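Local coordinates for Cag pathogenicity island protein (Cag10) (Helicobacter pylori 26695, PDB 6IQT) that probably serves as a VirB8-like inner-membrane component of the Cag type IV secretion system, this part being its folded NTF2-like domain, at residues 103-108 with 133-138; 63-68 with 154-159; 88-93 with 109-114; 43-48 with 78-83. All blocks are in the same frame, centred on the assembly; numbering follows the deposited sequence.

Contact 1 of 4, residues 103-108 with 133-138; sequences PLTRLT and IYYDFA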
loop_
_atom_site.group_PDB
_atom_site.type_symbol
_atom_site.label_atom_id
_atom_site.label_comp_id
_atom_site.label_asym_id
_atom_site.label_seq_id
_atom_site.Cartn_x
_atom_site.Cartn_y
_atom_site.Cartn_z
ATOM N N PRO A 103 -13.387 12.989 6.140
ATOM C CA PRO A 103 -13.906 13.321 4.806
ATOM C C PRO A 103 -13.366 12.422 3.693
ATOM O O PRO A 103 -13.837 12.527 2.549
ATOM C CB PRO A 103 -13.455 14.771 4.616
ATOM C CG PRO A 103 -12.175 14.850 5.398
ATOM C CD PRO A 103 -12.376 13.959 6.602
ATOM N N LEU A 104 -12.422 11.530 3.982
ATOM C CA LEU A 104 -11.804 10.723 2.929
ATOM C C LEU A 104 -12.641 9.490 2.584
ATOM O O LEU A 104 -13.407 8.973 3.403
ATOM C CB LEU A 104 -10.396 10.280 3.345
ATOM C CG LEU A 104 -9.393 11.373 3.715
ATOM C CD1 LEU A 104 -8.148 10.735 4.307
ATOM C CD2 LEU A 104 -9.055 12.189 2.478
ATOM N N THR A 105 -12.469 9.013 1.348
ATOM C CA THR A 105 -13.050 7.768 0.870
ATOM C C THR A 105 -11.913 6.834 0.467
ATOM O O THR A 105 -10.932 7.270 -0.145
ATOM C CB THR A 105 -14.011 8.018 -0.333
ATOM O OG1 THR A 105 -15.065 8.881 0.079
ATOM C CG2 THR A 105 -14.620 6.704 -0.852
ATOM N N ARG A 106 -12.044 5.558 0.828
ATOM C CA ARG A 106 -11.059 4.523 0.517
ATOM C C ARG A 106 -11.505 3.726 -0.708
ATOM O O ARG A 106 -12.624 3.218 -0.743
ATOM C CB ARG A 106 -10.888 3.577 1.712
ATOM C CG ARG A 106 -9.727 2.584 1.570
ATOM C CD ARG A 106 -10.090 1.215 2.136
ATOM N NE ARG A 106 -10.592 1.276 3.503
ATOM C CZ ARG A 106 -11.722 0.696 3.903
ATOM N NH1 ARG A 106 -12.473 0.032 3.032
ATOM N NH2 ARG A 106 -12.107 0.779 5.165
ATOM N N LEU A 107 -10.629 3.616 -1.703
ATOM C CA LEU A 107 -10.843 2.769 -2.866
ATOM C C LEU A 107 -9.873 1.591 -2.817
ATOM O O LEU A 107 -8.704 1.759 -2.461
ATOM C CB LEU A 107 -10.635 3.575 -4.157
ATOM C CG LEU A 107 -11.461 4.847 -4.388
ATOM C CD1 LEU A 107 -11.037 5.532 -5.694
ATOM C CD2 LEU A 107 -12.961 4.526 -4.430
ATOM N N THR A 108 -10.343 0.390 -3.154
ATOM C CA THR A 108 -9.452 -0.771 -3.173
ATOM C C THR A 108 -9.639 -1.531 -4.483
ATOM O O THR A 108 -10.767 -1.726 -4.947
ATOM C CB THR A 108 -9.690 -1.705 -1.947
ATOM O OG1 THR A 108 -11.088 -1.959 -1.795
ATOM C CG2 THR A 108 -9.198 -1.060 -0.659
ATOM N N ILE A 133 -6.308 3.553 -2.310
ATOM C CA ILE A 133 -6.070 4.992 -2.317
ATOM C C ILE A 133 -7.144 5.676 -1.479
ATOM O O ILE A 133 -8.285 5.215 -1.375
ATOM C CB ILE A 133 -6.007 5.633 -3.731
ATOM C CG1 ILE A 133 -7.384 5.723 -4.360
ATOM C CG2 ILE A 133 -4.981 4.949 -4.672
ATOM C CD1 ILE A 133 -7.533 6.940 -5.246
ATOM N N TYR A 134 -6.766 6.801 -0.888
ATOM C CA TYR A 134 -7.679 7.642 -0.130
ATOM C C TYR A 134 -7.806 8.966 -0.864
ATOM O O TYR A 134 -6.792 9.571 -1.223
ATOM C CB TYR A 134 -7.156 7.854 1.292
ATOM C CG TYR A 134 -7.015 6.571 2.086
ATOM C CD1 TYR A 134 -5.924 5.730 1.918
ATOM C CD2 TYR A 134 -7.985 6.199 3.001
ATOM C CE1 TYR A 134 -5.806 4.538 2.665
ATOM C CE2 TYR A 134 -7.884 5.028 3.720
ATOM C CZ TYR A 134 -6.795 4.205 3.559
ATOM O OH TYR A 134 -6.712 3.043 4.306
ATOM N N TYR A 135 -9.040 9.427 -1.088
ATOM C CA TYR A 135 -9.228 10.627 -1.890
ATOM C C TYR A 135 -10.312 11.519 -1.294
ATOM O O TYR A 135 -11.153 11.088 -0.500
ATOM C CB TYR A 135 -9.585 10.296 -3.365
ATOM C CG TYR A 135 -11.022 9.867 -3.536
ATOM C CD1 TYR A 135 -11.374 8.533 -3.429
ATOM C CD2 TYR A 135 -12.034 10.807 -3.780
ATOM C CE1 TYR A 135 -12.701 8.121 -3.566
ATOM C CE2 TYR A 135 -13.363 10.407 -3.900
ATOM C CZ TYR A 135 -13.690 9.070 -3.783
ATOM O OH TYR A 135 -15.004 8.670 -3.916
ATOM N N ASP A 136 -10.275 12.778 -1.718
ATOM C CA ASP A 136 -11.391 13.697 -1.536
ATOM C C ASP A 136 -11.360 14.673 -2.703
ATOM O O ASP A 136 -10.405 14.697 -3.481
ATOM C CB ASP A 136 -11.312 14.403 -0.179
ATOM C CG ASP A 136 -12.636 15.050 0.241
ATOM O OD1 ASP A 136 -13.652 14.949 -0.488
ATOM O OD2 ASP A 136 -12.650 15.656 1.330
ATOM N N PHE A 137 -12.427 15.465 -2.849
ATOM C CA PHE A 137 -12.474 16.490 -3.891
ATOM C C PHE A 137 -12.084 17.837 -3.293
ATOM O O PHE A 137 -12.575 18.210 -2.228
ATOM C CB PHE A 137 -13.863 16.570 -4.536
ATOM C CG PHE A 137 -14.129 15.474 -5.519
ATOM C CD1 PHE A 137 -13.712 15.591 -6.837
ATOM C CD2 PHE A 137 -14.773 14.314 -5.126
ATOM C CE1 PHE A 137 -13.951 14.572 -7.753
ATOM C CE2 PHE A 137 -15.005 13.284 -6.036
ATOM C CZ PHE A 137 -14.601 13.416 -7.346
ATOM N N ALA A 138 -11.206 18.559 -3.979
ATOM C CA ALA A 138 -10.708 19.851 -3.496
ATOM C C ALA A 138 -11.808 20.909 -3.490
ATOM O O ALA A 138 -12.152 21.457 -4.532
ATOM C CB ALA A 138 -9.531 20.316 -4.348
HETATM O O HOH W 1 -13.991 11.582 -0.046
#
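Thr105 and Tyr135 face each other as an antiparallel hydrogen-bonded pair, Thr105 N donating to Tyr135 O (3.1 Å) and Tyr135 N to Thr105 O (3.0 Å). Two positions on, Leu107 and Ile133 repeat the exchange, Leu107 N to Ile133 O being the straighter bond at 173°. A water lies within hydrogen-bonding distance of Pro103 O, Tyr135 O and Thr105 OG1. The backbone bonds zip the hairpin of strands 105-117 and 125-137, the central pair of the four-stranded VirB8 sheet. Between these pairs, Arg106 lies alongside Tyr134 and its CG, anti to the backbone N (chi1 -171°), sits over the ring face, 4.2 Å from the centroid. The guanidinium, 89° to that ring, salt-bridges Glu97 of its own chain through NH1 and, through NH2, Asp52 of the second subunit, which also hydrogen-bonds Tyr134 OH. Leu107 and Thr105 turn to the other sheet face, where Leu107 CG meets the Tyr135 ring edge at CE1 (3.6 Å), while Thr105 CB approaches the same CE1 obliquely (3.5 Å).

Contact 2 of 4, residues 63-68 with 154-159; sequences VSFQTQ and FKVFDI
The turn leading into helix 66-80 packs against an outermost strand of the chain's sheet, 154-163, and Phe65 carries most of the contact. Its CG stands anti to the backbone N (chi1 -176°), and the ring lies against the strand. Val156 CG1 lies over a ring face as a CH-pi contact, 4.2 Å from the centroid and 28° off the normal; Asp158 N lies over the same face. Ile159 CG2 meets the ring at its edge, 3.5 Å from Phe65 CZ. Nearer the backbone, Phe65 CB rests on Val156 O at 3.4 Å. No hydrogen bond joins the segments, and the polar side chains nearby have partners outside them: Asp158 forms a salt bridge with Arg85 and hydrogen bonds with Ser46 and Ser49, all of the second subunit, while Ser64 OG bonds Asp62 of its own chain and Asn48 of the second subunit. Phe157 and Asp158 both face Tyr134 of the neighbouring strand, and Phe157, at psi -20°, leaves extended geometry: a classic beta bulge, which Phe65 packs against.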
loop_
_atom_site.group_PDB
_atom_site.type_symbol
_atom_site.label_atom_id
_atom_site.label_comp_id
_atom_site.label_asym_id
_atom_site.label_seq_id
_atom_site.Cartn_x
_atom_site.Cartn_y
_atom_site.Cartn_z
ATOM N N VAL A 63 -1.530 18.389 -1.591
ATOM C CA VAL A 63 -0.193 18.872 -1.239
ATOM C C VAL A 63 0.477 17.929 -0.245
ATOM O O VAL A 63 1.677 17.653 -0.349
ATOM C CB VAL A 63 -0.262 20.316 -0.701
ATOM C CG1 VAL A 63 -1.125 20.393 0.559
ATOM C CG2 VAL A 63 1.152 20.847 -0.428
ATOM N N SER A 64 -0.294 17.376 0.701
ATOM C CA SER A 64 0.294 16.491 1.707
ATOM C C SER A 64 0.750 15.153 1.142
ATOM O O SER A 64 1.475 14.432 1.831
ATOM C CB SER A 64 -0.693 16.247 2.850
ATOM O OG SER A 64 -1.839 15.518 2.423
ATOM N N PHE A 65 0.378 14.813 -0.093
ATOM C CA PHE A 65 0.781 13.554 -0.699
ATOM C C PHE A 65 1.797 13.719 -1.829
ATOM O O PHE A 65 2.320 12.713 -2.323
ATOM C CB PHE A 65 -0.479 12.816 -1.213
ATOM C CG PHE A 65 -0.202 11.453 -1.778
ATOM C CD1 PHE A 65 0.231 10.419 -0.954
ATOM C CD2 PHE A 65 -0.347 11.212 -3.139
ATOM C CE1 PHE A 65 0.504 9.159 -1.472
ATOM C CE2 PHE A 65 -0.074 9.961 -3.666
ATOM C CZ PHE A 65 0.350 8.930 -2.831
ATOM N N GLN A 66 2.110 14.954 -2.244
ATOM C CA GLN A 66 2.894 15.150 -3.464
ATOM C C GLN A 66 4.313 14.611 -3.334
ATOM O O GLN A 66 4.886 14.101 -4.312
ATOM C CB GLN A 66 2.908 16.638 -3.824
ATOM C CG GLN A 66 1.613 17.068 -4.467
ATOM C CD GLN A 66 1.569 18.529 -4.808
ATOM O OE1 GLN A 66 2.315 19.332 -4.254
ATOM N NE2 GLN A 66 0.683 18.889 -5.736
ATOM N N THR A 67 4.880 14.681 -2.137
ATOM C CA THR A 67 6.233 14.177 -1.936
ATOM C C THR A 67 6.303 12.673 -2.132
ATOM O O THR A 67 7.218 12.164 -2.790
ATOM C CB THR A 67 6.711 14.569 -0.544
ATOM O OG1 THR A 67 6.966 15.981 -0.539
ATOM C CG2 THR A 67 7.962 13.830 -0.194
ATOM N N GLN A 68 5.340 11.936 -1.583
ATOM C CA GLN A 68 5.356 10.489 -1.760
ATOM C C GLN A 68 5.124 10.097 -3.220
ATOM O O GLN A 68 5.763 9.165 -3.731
ATOM C CB GLN A 68 4.310 9.859 -0.836
ATOM C CG GLN A 68 4.168 8.361 -0.985
ATOM C CD GLN A 68 5.414 7.610 -0.580
ATOM O OE1 GLN A 68 6.306 8.153 0.082
ATOM N NE2 GLN A 68 5.491 6.356 -0.985
ATOM N N PHE A 154 -10.219 16.074 -8.226
ATOM C CA PHE A 154 -9.987 14.811 -7.522
ATOM C C PHE A 154 -8.584 14.816 -6.922
ATOM O O PHE A 154 -7.604 14.997 -7.655
ATOM C CB PHE A 154 -10.148 13.654 -8.505
ATOM C CG PHE A 154 -9.903 12.292 -7.923
ATOM C CD1 PHE A 154 -10.943 11.570 -7.360
ATOM C CD2 PHE A 154 -8.658 11.692 -8.021
ATOM C CE1 PHE A 154 -10.736 10.296 -6.861
ATOM C CE2 PHE A 154 -8.445 10.406 -7.519
ATOM C CZ PHE A 154 -9.485 9.716 -6.932
ATOM N N LYS A 155 -8.474 14.622 -5.600
ATOM C CA LYS A 155 -7.173 14.675 -4.931
ATOM C C LYS A 155 -6.904 13.424 -4.103
ATOM O O LYS A 155 -7.703 13.069 -3.236
ATOM C CB LYS A 155 -7.069 15.899 -4.027
ATOM C CG LYS A 155 -7.255 17.225 -4.761
ATOM C CD LYS A 155 -6.118 17.486 -5.725
ATOM C CE LYS A 155 -6.324 18.867 -6.381
ATOM N NZ LYS A 155 -5.263 19.226 -7.376
ATOM N N VAL A 156 -5.745 12.795 -4.336
ATOM C CA VAL A 156 -5.304 11.629 -3.572
ATOM C C VAL A 156 -4.565 12.099 -2.326
ATOM O O VAL A 156 -3.681 12.959 -2.404
ATOM C CB VAL A 156 -4.404 10.719 -4.429
ATOM C CG1 VAL A 156 -3.861 9.547 -3.605
ATOM C CG2 VAL A 156 -5.187 10.214 -5.657
ATOM N N PHE A 157 -4.910 11.519 -1.173
ATOM C CA PHE A 157 -4.270 11.884 0.086
ATOM C C PHE A 157 -3.333 10.823 0.612
ATOM O O PHE A 157 -2.463 11.141 1.430
ATOM C CB PHE A 157 -5.324 12.169 1.163
ATOM C CG PHE A 157 -5.984 13.499 1.015
ATOM C CD1 PHE A 157 -6.861 13.742 -0.042
ATOM C CD2 PHE A 157 -5.740 14.516 1.931
ATOM C CE1 PHE A 157 -7.479 14.990 -0.188
ATOM C CE2 PHE A 157 -6.362 15.763 1.797
ATOM C CZ PHE A 157 -7.233 15.997 0.735
ATOM N N ASP A 158 -3.481 9.582 0.167
ATOM C CA ASP A 158 -2.646 8.497 0.665
ATOM C C ASP A 158 -2.801 7.303 -0.254
ATOM O O ASP A 158 -3.783 7.194 -0.998
ATOM C CB ASP A 158 -3.031 8.114 2.094
ATOM C CG ASP A 158 -1.820 7.731 2.944
ATOM O OD1 ASP A 158 -0.775 7.334 2.369
ATOM O OD2 ASP A 158 -1.919 7.838 4.190
ATOM N N ILE A 159 -1.834 6.387 -0.169
ATOM C CA ILE A 159 -1.867 5.156 -0.944
ATOM C C ILE A 159 -1.196 4.067 -0.120
ATOM O O ILE A 159 -0.290 4.332 0.678
ATOM C CB ILE A 159 -1.189 5.328 -2.327
ATOM C CG1 ILE A 159 -1.522 4.158 -3.254
ATOM C CG2 ILE A 159 0.330 5.474 -2.196
ATOM C CD1 ILE A 159 -0.991 4.356 -4.686
#

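Contact 3 of 4, residues 88-93 with 109-114; sequences AIISSN and FFITIK
Ser92 OG links two backbone groups: it accepts from Phe110 N at 3.0 Å, with an angle of 160° at the hydrogen, and donates to Asn93 O at 2.8 Å. Placed between the backbone N and the carbonyl carbon of its own residue (chi1 77°), OG stands close to both groups. One residue earlier, Ser91 N donates to Phe110 O at 2.9 Å from above the carbonyl plane, 36° out of it, and Ser91 OG shares a hydrogen bond with Thr112 OG1 (3.1 Å) in which either hydroxyl may be the donor. Further back, Ile89 and Thr112 form a hydrogen-bonded pair through both their N and O atoms. This is the antiparallel hairpin of strands 84-98 and 105-117 at one side of the VirB8 sheet, and the serines sit where the first strand breaks its regular course. Ile89 and Thr112 lie side by side on one face, Ile89 CG1 being 4.0 Å from Thr112 CB. On the opposite face, toward helix 30-43, Ile90 CD1 lies over the Phe109 ring, 4.0 Å above its plane and offset toward the rim. Ile111 CG2 lies at that ring's edge. Farther along this face, Ala88 CB touches Ile113 CG1 at 4.1 Å.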
loop_
_atom_site.group_PDB
_atom_site.type_symbol
_atom_site.label_atom_id
_atom_site.label_comp_id
_atom_site.label_asym_id
_atom_site.label_seq_id
_atom_site.Cartn_x
_atom_site.Cartn_y
_atom_site.Cartn_z
ATOM N N ALA A 88 0.287 0.531 -16.907
ATOM C CA ALA A 88 -0.438 0.173 -15.687
ATOM C C ALA A 88 -1.941 0.335 -15.908
ATOM O O ALA A 88 -2.398 1.416 -16.301
ATOM C CB ALA A 88 0.016 1.053 -14.526
ATOM N N ILE A 89 -2.706 -0.731 -15.654
ATOM C CA ILE A 89 -4.157 -0.753 -15.840
ATOM C C ILE A 89 -4.812 -1.196 -14.533
ATOM O O ILE A 89 -4.256 -2.021 -13.806
ATOM C CB ILE A 89 -4.575 -1.703 -16.990
ATOM C CG1 ILE A 89 -4.428 -3.169 -16.560
ATOM C CG2 ILE A 89 -3.788 -1.401 -18.278
ATOM C CD1 ILE A 89 -4.375 -4.179 -17.694
ATOM N N ILE A 90 -6.004 -0.679 -14.242
ATOM C CA ILE A 90 -6.798 -1.242 -13.150
ATOM C C ILE A 90 -7.442 -2.526 -13.667
ATOM O O ILE A 90 -8.127 -2.519 -14.689
ATOM C CB ILE A 90 -7.845 -0.240 -12.640
ATOM C CG1 ILE A 90 -7.138 0.960 -11.986
ATOM C CG2 ILE A 90 -8.829 -0.917 -11.653
ATOM C CD1 ILE A 90 -8.086 2.132 -11.580
ATOM N N SER A 91 -7.181 -3.642 -12.995
ATOM C CA SER A 91 -7.558 -4.943 -13.537
ATOM C C SER A 91 -8.677 -5.610 -12.751
ATOM O O SER A 91 -8.935 -6.804 -12.937
ATOM C CB SER A 91 -6.325 -5.856 -13.599
ATOM O OG SER A 91 -5.693 -5.947 -12.339
ATOM N N SER A 92 -9.361 -4.872 -11.890
ATOM C CA SER A 92 -10.468 -5.430 -11.137
ATOM C C SER A 92 -11.532 -4.360 -10.998
ATOM O O SER A 92 -11.331 -3.197 -11.374
ATOM C CB SER A 92 -10.018 -5.924 -9.757
ATOM O OG SER A 92 -9.831 -4.843 -8.849
ATOM N N ASN A 93 -12.671 -4.759 -10.440
ATOM C CA ASN A 93 -13.650 -3.778 -10.000
ATOM C C ASN A 93 -13.064 -2.954 -8.853
ATOM O O ASN A 93 -12.184 -3.414 -8.119
ATOM C CB ASN A 93 -14.956 -4.478 -9.576
ATOM C CG ASN A 93 -14.738 -5.558 -8.502
ATOM O OD1 ASN A 93 -14.072 -6.567 -8.743
ATOM N ND2 ASN A 93 -15.313 -5.353 -7.324
ATOM N N PHE A 109 -8.529 -1.931 -5.100
ATOM C CA PHE A 109 -8.604 -2.578 -6.406
ATOM C C PHE A 109 -7.254 -3.210 -6.699
ATOM O O PHE A 109 -6.277 -3.013 -5.968
ATOM C CB PHE A 109 -8.984 -1.585 -7.519
ATOM C CG PHE A 109 -8.156 -0.327 -7.510
ATOM C CD1 PHE A 109 -6.976 -0.256 -8.233
ATOM C CD2 PHE A 109 -8.563 0.790 -6.773
ATOM C CE1 PHE A 109 -6.196 0.913 -8.214
ATOM C CE2 PHE A 109 -7.799 1.951 -6.755
ATOM C CZ PHE A 109 -6.616 2.011 -7.478
ATOM N N PHE A 110 -7.207 -3.965 -7.788
ATOM C CA PHE A 110 -5.976 -4.585 -8.248
ATOM C C PHE A 110 -5.503 -3.860 -9.499
ATOM O O PHE A 110 -6.315 -3.347 -10.274
ATOM C CB PHE A 110 -6.182 -6.074 -8.566
ATOM C CG PHE A 110 -6.484 -6.921 -7.351
ATOM C CD1 PHE A 110 -5.465 -7.356 -6.519
ATOM C CD2 PHE A 110 -7.784 -7.286 -7.048
ATOM C CE1 PHE A 110 -5.738 -8.145 -5.409
ATOM C CE2 PHE A 110 -8.060 -8.075 -5.939
ATOM C CZ PHE A 110 -7.040 -8.502 -5.123
ATOM N N ILE A 111 -4.183 -3.846 -9.708
ATOM C CA ILE A 111 -3.622 -3.309 -10.943
ATOM C C ILE A 111 -2.687 -4.335 -11.568
ATOM O O ILE A 111 -2.139 -5.214 -10.903
ATOM C CB ILE A 111 -2.872 -1.966 -10.758
ATOM C CG1 ILE A 111 -1.612 -2.137 -9.921
ATOM C CG2 ILE A 111 -3.780 -0.903 -10.159
ATOM C CD1 ILE A 111 -0.726 -0.893 -9.968
ATOM N N THR A 112 -2.527 -4.216 -12.873
ATOM C CA THR A 112 -1.576 -5.019 -13.621
ATOM C C THR A 112 -0.644 -4.050 -14.327
ATOM O O THR A 112 -1.104 -3.068 -14.921
ATOM C CB THR A 112 -2.300 -5.952 -14.609
ATOM O OG1 THR A 112 -3.115 -6.886 -13.880
ATOM C CG2 THR A 112 -1.310 -6.734 -15.435
ATOM N N ILE A 113 0.656 -4.282 -14.207
ATOM C CA ILE A 113 1.669 -3.453 -14.851
ATOM C C ILE A 113 2.377 -4.316 -15.891
ATOM O O ILE A 113 2.963 -5.357 -15.557
ATOM C CB ILE A 113 2.667 -2.873 -13.837
ATOM C CG1 ILE A 113 1.927 -2.144 -12.703
ATOM C CG2 ILE A 113 3.658 -1.937 -14.534
ATOM C CD1 ILE A 113 2.838 -1.587 -11.613
ATOM N N LYS A 114 2.312 -3.896 -17.151
ATOM C CA LYS A 114 3.004 -4.593 -18.231
ATOM C C LYS A 114 4.321 -3.874 -18.504
ATOM O O LYS A 114 4.327 -2.687 -18.854
ATOM C CB LYS A 114 2.150 -4.674 -19.495
ATOM C CG LYS A 114 2.820 -5.475 -20.623
ATOM C CD LYS A 114 1.895 -5.689 -21.820
ATOM C CE LYS A 114 1.323 -4.379 -22.361
ATOM N NZ LYS A 114 2.379 -3.463 -22.876
#

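Contact 4 of 4, residues 43-48 with 78-83; sequences FGYSKN and RQFVDK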
loop_
_atom_site.group_PDB
_atom_site.type_symbol
_atom_site.label_atom_id
_atom_site.label_comp_id
_atom_site.label_asym_id
_atom_site.label_seq_id
_atom_site.Cartn_x
_atom_site.Cartn_y
_atom_site.Cartn_z
ATOM N N PHE A 43 2.020 4.613 -11.828
ATOM C CA PHE A 43 2.665 3.318 -11.994
ATOM C C PHE A 43 3.203 3.087 -13.401
ATOM O O PHE A 43 4.032 2.191 -13.595
ATOM C CB PHE A 43 1.690 2.185 -11.635
ATOM C CG PHE A 43 1.326 2.140 -10.182
ATOM C CD1 PHE A 43 2.194 1.596 -9.253
ATOM C CD2 PHE A 43 0.123 2.663 -9.740
ATOM C CE1 PHE A 43 1.865 1.566 -7.911
ATOM C CE2 PHE A 43 -0.214 2.630 -8.391
ATOM C CZ PHE A 43 0.657 2.087 -7.481
ATOM N N GLY A 44 2.752 3.867 -14.383
ATOM C CA GLY A 44 3.230 3.730 -15.740
ATOM C C GLY A 44 4.478 4.555 -15.972
ATOM O O GLY A 44 4.890 5.324 -15.104
ATOM N N TYR A 45 5.066 4.386 -17.159
ATOM C CA TYR A 45 6.367 4.986 -17.437
ATOM C C TYR A 45 6.646 4.988 -18.930
ATOM O O TYR A 45 6.465 3.970 -19.599
ATOM C CB TYR A 45 7.495 4.231 -16.709
ATOM C CG TYR A 45 8.867 4.834 -16.944
ATOM C CD1 TYR A 45 9.320 5.879 -16.159
ATOM C CD2 TYR A 45 9.690 4.373 -17.971
ATOM C CE1 TYR A 45 10.565 6.445 -16.370
ATOM C CE2 TYR A 45 10.946 4.943 -18.201
ATOM C CZ TYR A 45 11.375 5.972 -17.382
ATOM O OH TYR A 45 12.617 6.547 -17.563
ATOM N N SER A 46 7.103 6.129 -19.437
ATOM C CA SER A 46 7.635 6.259 -20.784
ATOM C C SER A 46 8.807 7.227 -20.717
ATOM O O SER A 46 8.733 8.238 -20.018
ATOM C CB SER A 46 6.580 6.776 -21.768
ATOM O OG SER A 46 7.163 7.047 -23.034
ATOM N N LYS A 47 9.889 6.918 -21.433
ATOM C CA LYS A 47 11.078 7.762 -21.357
ATOM C C LYS A 47 10.907 9.112 -22.050
ATOM O O LYS A 47 11.715 10.014 -21.811
ATOM C CB LYS A 47 12.290 7.018 -21.945
ATOM C CG LYS A 47 12.227 6.816 -23.459
ATOM C CD LYS A 47 13.314 5.877 -23.943
ATOM C CE LYS A 47 13.241 5.696 -25.456
ATOM N NZ LYS A 47 14.081 4.557 -25.921
ATOM N N ASN A 48 9.863 9.296 -22.864
ATOM C CA ASN A 48 9.780 10.461 -23.743
ATOM C C ASN A 48 8.991 11.642 -23.179
ATOM O O ASN A 48 9.080 12.739 -23.747
ATOM C CB ASN A 48 9.163 10.054 -25.085
ATOM C CG ASN A 48 10.040 9.089 -25.854
ATOM O OD1 ASN A 48 9.655 7.945 -26.101
ATOM N ND2 ASN A 48 11.234 9.541 -26.227
ATOM N N ARG A 78 14.594 5.436 -11.919
ATOM C CA ARG A 78 15.851 4.778 -11.565
ATOM C C ARG A 78 15.945 3.380 -12.157
ATOM O O ARG A 78 17.030 2.936 -12.555
ATOM C CB ARG A 78 16.001 4.710 -10.046
ATOM C CG ARG A 78 16.322 6.040 -9.423
ATOM C CD ARG A 78 16.972 5.859 -8.068
ATOM N NE ARG A 78 16.194 6.435 -6.969
ATOM C CZ ARG A 78 15.930 7.732 -6.812
ATOM N NH1 ARG A 78 16.350 8.632 -7.696
ATOM N NH2 ARG A 78 15.226 8.133 -5.767
ATOM N N GLN A 79 14.822 2.671 -12.221
ATOM C CA GLN A 79 14.835 1.275 -12.624
ATOM C C GLN A 79 14.557 1.066 -14.105
ATOM O O GLN A 79 15.137 0.152 -14.700
ATOM C CB GLN A 79 13.835 0.485 -11.776
ATOM C CG GLN A 79 14.140 0.549 -10.255
ATOM C CD GLN A 79 15.646 0.375 -9.894
ATOM O OE1 GLN A 79 16.394 -0.320 -10.593
ATOM N NE2 GLN A 79 16.073 0.990 -8.780
ATOM N N PHE A 80 13.731 1.916 -14.729
ATOM C CA PHE A 80 13.388 1.740 -16.135
ATOM C C PHE A 80 14.283 2.525 -17.095
ATOM O O PHE A 80 14.417 2.120 -18.255
ATOM C CB PHE A 80 11.931 2.139 -16.371
ATOM C CG PHE A 80 10.947 1.354 -15.565
ATOM C CD1 PHE A 80 11.128 -0.006 -15.336
ATOM C CD2 PHE A 80 9.839 1.979 -15.022
ATOM C CE1 PHE A 80 10.200 -0.731 -14.583
ATOM C CE2 PHE A 80 8.916 1.269 -14.266
ATOM C CZ PHE A 80 9.092 -0.086 -14.047
ATOM N N VAL A 81 14.909 3.613 -16.633
ATOM C CA VAL A 81 15.771 4.510 -17.417
ATOM C C VAL A 81 15.259 4.700 -18.848
ATOM O O VAL A 81 14.066 4.955 -19.068
ATOM C CB VAL A 81 17.246 4.038 -17.393
ATOM C CG1 VAL A 81 17.845 4.283 -16.003
ATOM C CG2 VAL A 81 17.408 2.559 -17.776
ATOM N N ASP A 82 16.157 4.621 -19.831
ATOM C CA ASP A 82 15.791 4.783 -21.234
ATOM C C ASP A 82 15.635 3.446 -21.951
ATOM O O ASP A 82 15.648 3.404 -23.188
ATOM C CB ASP A 82 16.825 5.654 -21.957
ATOM C CG ASP A 82 18.172 4.956 -22.125
ATOM O OD1 ASP A 82 18.638 4.288 -21.169
ATOM O OD2 ASP A 82 18.767 5.073 -23.224
ATOM N N LYS A 83 15.475 2.354 -21.202
ATOM C CA LYS A 83 15.501 1.017 -21.776
ATOM C C LYS A 83 14.217 0.221 -21.592
ATOM O O LYS A 83 14.099 -0.862 -22.186
ATOM C CB LYS A 83 16.664 0.205 -21.181
ATOM C CG LYS A 83 18.032 0.816 -21.430
ATOM C CD LYS A 83 19.146 -0.136 -21.024
ATOM C CE LYS A 83 20.362 0.625 -20.498
ATOM N NZ LYS A 83 20.205 1.062 -19.084
#
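Tyr45 and Phe80 come within 7.8 Å between CA atoms, each just beyond or at the end of a helix: Gly44 leaves helical angles after helix 30-43, and Val81, with phi 37°, after helix 66-80. Anti to its backbone N (chi1 -179°), Tyr45 CG starts a side chain that slides past Phe80 in the opposite direction. Phe80 CB sits 3.4 Å above the plane of the Tyr45 ring, toward its rim, in a CH-pi contact. The two rings meet obliquely, with centroids 5.3 Å apart and planes at 53°. Tyr45 OH ends this run by donating to Val81 O at 2.6 Å, tilted from the carbonyl plane, so the hydroxyl fastens the backbone just where it leaves the helix. The contact thus ties the loop between helices 30-43 and 50-59 to the turn that leads from helix 66-80 into strand 84-98 of the VirB8 fold. Ala86 of that strand touches both aromatic side chains and is backbone hydrogen-bonded to Tyr45. Toward the surface, the extended Lys47 chain passes Asp82, its CD 3.5 Å from Asp82 O; NZ makes a weak hydrogen bond to that oxygen and a long, weak ion pair with Asp118.

How the contacts relate
Contacts 1 and 3 share strand 105-117, using its first and middle parts, with centres 18 Å apart; strand 105-117 thus pairs with both 125-137 and 84-98. Contact 2 adjoins contact 1 through the neighbouring strands 125-137 and 154-163: Tyr134 O lies 2.7 Å from Phe157 N, a probable hydrogen bond, and the Tyr135 and Phe154 rings stack. Contact 4 lies 28 Å from contact 1, centre to centre, on the opposite side of the chain's centre. Phe43 of contact 4 reaches the other two: its CB packs on Ala88 CB of contact 3 at 3.5 Å, and its CZ on Ile159 CD1 of contact 2 at 4.0 Å. Contacts 1 and 2 also touch the second subunit.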